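Local coordinates for protein necrotic enteritis toxin B (Clostridium perfringens, PDB 4I0N) that is a pore-forming toxin of the alpha-hemolysin fold, associated with necrotic enteritis, at residues A[25-29]-A[40-44]; A[101-105]-A[115-119]; A[150-154]-A[213-217]. All blocks are in the same frame, centred on the assembly; numbering follows the deposited sequence. Where two conformers were deposited one is given.

Contact 1. Residues A[25-29]-A[40-44]; sequences KYTSS and TLSGT
Both segments are extended and run antiparallel, with 173° between their N-to-C directions and 4.6 Å between their axes at closest approach. They are adjacent strands of the hairpin 21-34/37-47. The register pairs Thr27 with Thr44 and Ser29 with Ser42 as non-hydrogen-bonded pairs (CA to CA 4.6 and 4.0 Å), and between them Ser28 with Gly43 as a hydrogen-bonded pair (CA to CA 5.3 Å). That central pair has both bonds: Ser28 N to Gly43 O at 3.0 Å and Gly43 N to Ser28 O at 2.7 Å. CA-H...O contacts fill the intervals, among them Thr27 CA to Gly43 O at 3.2 Å and Thr44 CA to Tyr26 O at 3.3 Å.

Thr27, Ser29, Ser42 and Thr44 put their side chains on one face. Ser29 (chi1 t) and Ser42 (chi1 m) bring their OG atoms to 2.9 Å, and Ser29 OG lies 3.5 Å from Thr40 CG2. Asp30, a Mg2+ ligand observed for this protein though unoccupied in this chain, follows Ser29 directly. At the other end Thr27 (p) sets CG2 4.0 Å from Thr44 OG1, while the extended Lys25 chain passes with CD 4.0 Å from Thr44 CG2 before leading away. The reverse face, with Ser28, turns to the second sheet of the sandwich: Ser28 OG bonds Ile285 N, and Leu41 packs on Phe276 and Ile278.

With hydroxyl side chains on the face of Thr27, Ser29, Ser42 and Thr44, apolar burial there is small, and the two Ser28/Gly43 backbone bonds carry the contact.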
# COMPACT_ATOMS: atom_id res chain seq x y z
N LYS A 25 -25.68 -6.38 -9.72
CA LYS A 25 -24.44 -6.40 -8.97
C LYS A 25 -24.54 -7.27 -7.72
O LYS A 25 -25.62 -7.42 -7.14
CB LYS A 25 -23.97 -4.98 -8.60
CG LYS A 25 -24.83 -4.27 -7.58
CD LYS A 25 -24.13 -3.04 -6.99
CE LYS A 25 -25.14 -2.19 -6.21
NZ LYS A 25 -24.56 -0.97 -5.55
N TYR A 26 -23.40 -7.81 -7.31
CA TYR A 26 -23.28 -8.68 -6.14
C TYR A 26 -22.05 -8.23 -5.38
O TYR A 26 -21.04 -7.91 -6.01
CB TYR A 26 -23.04 -10.14 -6.56
CG TYR A 26 -24.12 -10.71 -7.42
CD1 TYR A 26 -25.17 -11.44 -6.87
CD2 TYR A 26 -24.11 -10.50 -8.80
CE1 TYR A 26 -26.18 -11.96 -7.68
CE2 TYR A 26 -25.12 -11.01 -9.62
CZ TYR A 26 -26.14 -11.74 -9.04
OH TYR A 26 -27.14 -12.27 -9.82
N THR A 27 -22.10 -8.26 -4.06
CA THR A 27 -20.94 -7.86 -3.27
C THR A 27 -20.44 -8.99 -2.36
O THR A 27 -21.22 -9.85 -1.94
CB THR A 27 -21.21 -6.61 -2.41
OG1 THR A 27 -22.36 -6.83 -1.59
CG2 THR A 27 -21.44 -5.40 -3.29
N SER A 28 -19.14 -8.98 -2.10
CA SER A 28 -18.54 -9.95 -1.18
C SER A 28 -17.29 -9.35 -0.61
O SER A 28 -16.74 -8.40 -1.17
CB SER A 28 -18.25 -11.28 -1.90
OG SER A 28 -17.83 -12.25 -0.96
N SER A 29 -16.85 -9.85 0.53
CA SER A 29 -15.59 -9.41 1.11
C SER A 29 -15.02 -10.52 1.96
O SER A 29 -15.78 -11.33 2.54
CB SER A 29 -15.81 -8.16 1.99
OG SER A 29 -14.59 -7.68 2.55
N THR A 40 -7.91 -6.75 3.62
CA THR A 40 -9.33 -6.96 3.37
C THR A 40 -9.57 -6.72 1.90
O THR A 40 -9.26 -5.63 1.40
CB THR A 40 -10.20 -5.99 4.20
OG1 THR A 40 -10.04 -6.30 5.60
CG2 THR A 40 -11.69 -6.13 3.83
N LEU A 41 -10.10 -7.72 1.22
CA LEU A 41 -10.38 -7.61 -0.22
C LEU A 41 -11.89 -7.69 -0.41
O LEU A 41 -12.52 -8.70 -0.05
CB LEU A 41 -9.68 -8.73 -1.02
CG LEU A 41 -9.72 -8.56 -2.54
CD1 LEU A 41 -8.96 -7.30 -2.99
CD2 LEU A 41 -9.14 -9.78 -3.22
N SER A 42 -12.47 -6.61 -0.94
CA SER A 42 -13.92 -6.53 -1.14
C SER A 42 -14.18 -6.43 -2.62
O SER A 42 -13.40 -5.83 -3.36
CB SER A 42 -14.53 -5.31 -0.44
OG SER A 42 -14.19 -5.35 0.93
N GLY A 43 -15.30 -7.01 -3.04
CA GLY A 43 -15.60 -7.08 -4.47
C GLY A 43 -17.02 -6.67 -4.78
O GLY A 43 -17.94 -6.93 -4.00
N THR A 44 -17.17 -6.02 -5.93
CA THR A 44 -18.49 -5.83 -6.53
C THR A 44 -18.46 -6.51 -7.89
O THR A 44 -17.77 -6.04 -8.80
CB THR A 44 -18.81 -4.34 -6.71
OG1 THR A 44 -18.61 -3.68 -5.45
CG2 THR A 44 -20.26 -4.18 -7.16

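Contact 2. Residues A[101-105]-A[115-119]; sequences ANSIP and SNSIG
Two strands from different sheets lie layered, one over the other: 101-104, extended from Asn102 on after a kink at Ala101 (phi/psi -78/-34), and the extended 115-119 approach to 7.3 Å between axes with a signed crossing angle of -161°, so they run nearly antiparallel yet share no backbone bonds. The closest CA pair, Ile104 with Ile118, is 6.9 Å apart, a spacing bridged by side chains.

Asn102 directs its CB toward the partner strand and places it 4.2 Å from Ile118 CD1. Its OD1 turns back to accept from Ser103 N at 2.8 Å, a local bond that Asn116 OD1 repeats with Ser117 N at 2.7 Å. Ser103 points away, and its OG is bonded to Gln158 NE2. Ile104 (chi1 p, chi2 t) points toward 115-119 and, with 96 Å² covered, is the principal wedge: CD1 sits 3.5 Å from Asn116 O, 3.7 Å from Ile118 N and 4.0 Å from Ile118 CG2. Ile118 (t, t) answers from the other side, with CD1 3.8 Å from Asn102 O. The strand ends at Ile104; Pro105 follows through a cis peptide bond.

As in related leukocidin-type toxins, this is consistent with a prestem folded against the cap in the monomer. Strand 99-104 is the outermost of its six-stranded sheet, bonded to 219-231 through Ile104 with Ala225 and Ala101 and Asn102 with Ala227, whereas 113-120 is flanked by 126-127 and 144-150, with Val128 touching both isoleucines.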
# COMPACT_ATOMS: atom_id res chain seq x y z
N ALA A 101 -8.07 -4.63 -15.74
CA ALA A 101 -8.39 -3.64 -16.77
C ALA A 101 -7.86 -2.25 -16.43
O ALA A 101 -7.45 -1.51 -17.32
CB ALA A 101 -9.90 -3.59 -17.01
N ASN A 102 -7.85 -1.92 -15.14
CA ASN A 102 -7.35 -0.64 -14.68
C ASN A 102 -7.28 -0.69 -13.16
O ASN A 102 -7.78 -1.64 -12.54
CB ASN A 102 -8.23 0.53 -15.13
CG ASN A 102 -7.39 1.80 -15.43
OD1 ASN A 102 -6.36 2.05 -14.78
ND2 ASN A 102 -7.82 2.56 -16.42
N SER A 103 -6.65 0.31 -12.57
CA SER A 103 -6.36 0.28 -11.14
C SER A 103 -6.07 1.71 -10.68
O SER A 103 -5.63 2.55 -11.48
CB SER A 103 -5.18 -0.65 -10.85
OG SER A 103 -3.98 -0.17 -11.42
N ILE A 104 -6.33 1.97 -9.41
CA ILE A 104 -6.06 3.28 -8.81
C ILE A 104 -5.35 3.04 -7.46
O ILE A 104 -5.56 2.00 -6.81
CB ILE A 104 -7.36 4.13 -8.60
CG1 ILE A 104 -8.43 3.33 -7.84
CG2 ILE A 104 -7.90 4.67 -9.94
CD1 ILE A 104 -9.57 4.16 -7.26
N PRO A 105 -4.52 3.99 -7.01
CA PRO A 105 -4.19 5.27 -7.65
C PRO A 105 -3.20 5.11 -8.76
O PRO A 105 -2.57 4.06 -8.88
CB PRO A 105 -3.59 6.09 -6.49
CG PRO A 105 -2.99 5.07 -5.57
CD PRO A 105 -3.81 3.81 -5.73
N SER A 115 -6.88 10.18 -2.87
CA SER A 115 -8.30 9.87 -3.02
C SER A 115 -8.60 9.80 -4.50
O SER A 115 -8.30 10.74 -5.22
CB SER A 115 -9.15 10.98 -2.38
OG SER A 115 -10.53 10.67 -2.46
N ASN A 116 -9.18 8.68 -4.94
CA ASN A 116 -9.72 8.61 -6.31
C ASN A 116 -10.75 7.52 -6.41
O ASN A 116 -11.02 6.81 -5.43
CB ASN A 116 -8.63 8.43 -7.39
CG ASN A 116 -9.09 8.88 -8.80
OD1 ASN A 116 -10.17 9.46 -8.99
ND2 ASN A 116 -8.24 8.62 -9.78
N SER A 117 -11.40 7.46 -7.56
CA SER A 117 -12.46 6.50 -7.77
C SER A 117 -12.29 5.79 -9.09
O SER A 117 -11.75 6.36 -10.05
CB SER A 117 -13.83 7.18 -7.72
OG SER A 117 -14.85 6.20 -7.83
N ILE A 118 -12.73 4.53 -9.12
CA ILE A 118 -12.78 3.74 -10.35
C ILE A 118 -14.24 3.38 -10.55
O ILE A 118 -14.89 2.91 -9.63
CB ILE A 118 -11.84 2.48 -10.28
CG1 ILE A 118 -11.90 1.65 -11.56
CG2 ILE A 118 -12.10 1.64 -9.01
CD1 ILE A 118 -10.64 0.79 -11.75
N GLY A 119 -14.76 3.62 -11.74
CA GLY A 119 -16.19 3.46 -11.99
C GLY A 119 -16.46 2.47 -13.10
O GLY A 119 -15.63 2.28 -14.00

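Contact 3. Residues A[150-154]-A[213-217]; sequences EQPDF and STLIS
Leu215 (chi1 m, chi2 p) is the apolar centre of this contact, in which an N-capped single-turn helix, 214-217, sits against a type II beta turn, Gln151 to Phe154. Leu215 CD2 lies over one face of the Phe154 ring in a CH-pi contact, 3.8 Å from the ring centroid and 21° off the normal. Leu215 CD1 reaches the other way, to Pro152 CD at 3.9 Å and Glu150 O at 3.5 Å. Ile216 packs at the ring edge, with CG1 4.0 Å from Phe154 CE2. Phe172 meets Phe154 edge-to-face, and Ile170 touches both Phe154 and Leu215, so strand 165-172 completes the core.

The turn has Pro152 at phi/psi -51/131 and Asp153 at 74/3, and is closed by Phe154 N to Gln151 O at 2.9 Å. It links strand 144-150 of the three-stranded sheet to strand 154-162 of the larger one. By analogy with relatives of the alpha-hemolysin fold, this is probably the return junction from prestem to cap.

Farther out the contact becomes polar. Glu150 OE2 stays 3.8 Å from Thr214 OG1, too far for a hydrogen bond. Ser213 (chi1 t) is the N-cap residue: its OG accepts from Leu215 N at 3.0 Å and donates to Pro152 O at 2.6 Å, tying the helix start directly to the turn. Beside it, a water donates to Asp153 OD2 at 2.6 Å and accepts from Ser213 N at 2.9 Å.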
# COMPACT_ATOMS: atom_id res chain seq x y z
N GLU A 150 -3.95 8.28 3.83
CA GLU A 150 -2.98 9.34 4.06
C GLU A 150 -1.53 8.81 4.02
O GLU A 150 -1.25 7.65 4.38
CB GLU A 150 -3.28 10.08 5.37
CG GLU A 150 -3.00 9.27 6.60
CD GLU A 150 -3.21 10.04 7.89
OE1 GLU A 150 -3.27 11.30 7.86
OE2 GLU A 150 -3.31 9.36 8.93
N GLN A 151 -0.62 9.67 3.57
CA GLN A 151 0.79 9.28 3.46
C GLN A 151 1.73 10.44 3.85
O GLN A 151 2.66 10.75 3.12
CB GLN A 151 1.10 8.77 2.04
CG GLN A 151 0.77 9.83 0.96
CD GLN A 151 1.17 9.41 -0.45
OE1 GLN A 151 1.61 8.30 -0.66
NE2 GLN A 151 0.99 10.31 -1.42
N PRO A 152 1.51 11.07 5.02
CA PRO A 152 2.39 12.21 5.39
C PRO A 152 3.88 11.87 5.28
O PRO A 152 4.31 10.82 5.78
CB PRO A 152 2.01 12.52 6.85
CG PRO A 152 1.33 11.24 7.33
CD PRO A 152 0.59 10.73 6.12
N ASP A 153 4.62 12.74 4.60
CA ASP A 153 6.08 12.62 4.36
C ASP A 153 6.50 11.58 3.33
O ASP A 153 7.71 11.40 3.12
CB ASP A 153 6.86 12.35 5.66
CG ASP A 153 6.75 13.49 6.67
OD1 ASP A 153 6.28 14.60 6.33
OD2 ASP A 153 7.15 13.25 7.82
N PHE A 154 5.52 10.91 2.69
CA PHE A 154 5.76 9.87 1.70
C PHE A 154 5.08 10.25 0.39
O PHE A 154 4.28 11.21 0.36
CB PHE A 154 5.22 8.50 2.18
CG PHE A 154 6.06 7.83 3.22
CD1 PHE A 154 6.67 6.60 2.94
CD2 PHE A 154 6.17 8.37 4.51
CE1 PHE A 154 7.44 5.92 3.94
CE2 PHE A 154 6.91 7.72 5.52
CZ PHE A 154 7.55 6.49 5.23
N SER A 213 6.04 11.24 10.98
CA SER A 213 4.91 10.79 10.19
C SER A 213 4.30 9.55 10.84
O SER A 213 5.02 8.69 11.35
CB SER A 213 5.38 10.40 8.79
OG SER A 213 4.38 9.64 8.15
N THR A 214 2.98 9.46 10.81
CA THR A 214 2.29 8.26 11.29
C THR A 214 2.70 6.98 10.53
O THR A 214 2.60 5.89 11.07
CB THR A 214 0.74 8.41 11.26
OG1 THR A 214 0.31 8.65 9.91
CG2 THR A 214 0.32 9.54 12.13
N LEU A 215 3.18 7.12 9.29
CA LEU A 215 3.70 5.96 8.54
C LEU A 215 5.01 5.42 9.14
O LEU A 215 5.39 4.27 8.91
CB LEU A 215 3.90 6.33 7.06
CG LEU A 215 2.68 6.08 6.16
CD1 LEU A 215 1.45 6.95 6.53
CD2 LEU A 215 3.08 6.34 4.68
N ILE A 216 5.67 6.25 9.92
CA ILE A 216 6.89 5.81 10.64
C ILE A 216 6.57 5.38 12.08
O ILE A 216 7.04 4.33 12.55
CB ILE A 216 7.99 6.89 10.56
CG1 ILE A 216 8.45 7.01 9.10
CG2 ILE A 216 9.18 6.56 11.48
CD1 ILE A 216 9.31 8.25 8.81
N SER A 217 5.79 6.18 12.78
CA SER A 217 5.48 5.85 14.17
C SER A 217 4.51 4.67 14.29
O SER A 217 4.60 3.89 15.23
CB SER A 217 4.92 7.07 14.89
OG SER A 217 3.70 7.48 14.28
O HOH W 1 8.48 11.79 9.57

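The three contacts follow one another along the chain, each closing before the next opens. Contacts 1 and 2 have centres about 15 Å apart and both involve the six-stranded sheet: contact 1 lies within it, and contact 2 packs a separate three-stranded sheet against its edge strand 99-104. Contact 3 is about 22 Å from contact 2 and 28 Å from contact 1, centre to centre, and lies across the chain's centre from contact 1. Strands 113-120 and 144-150 pair, which connects contacts 2 and 3: one lies along the probable prestem, the other where it rejoins the larger sheet. That region is expected to rearrange on pore formation, as in related toxins.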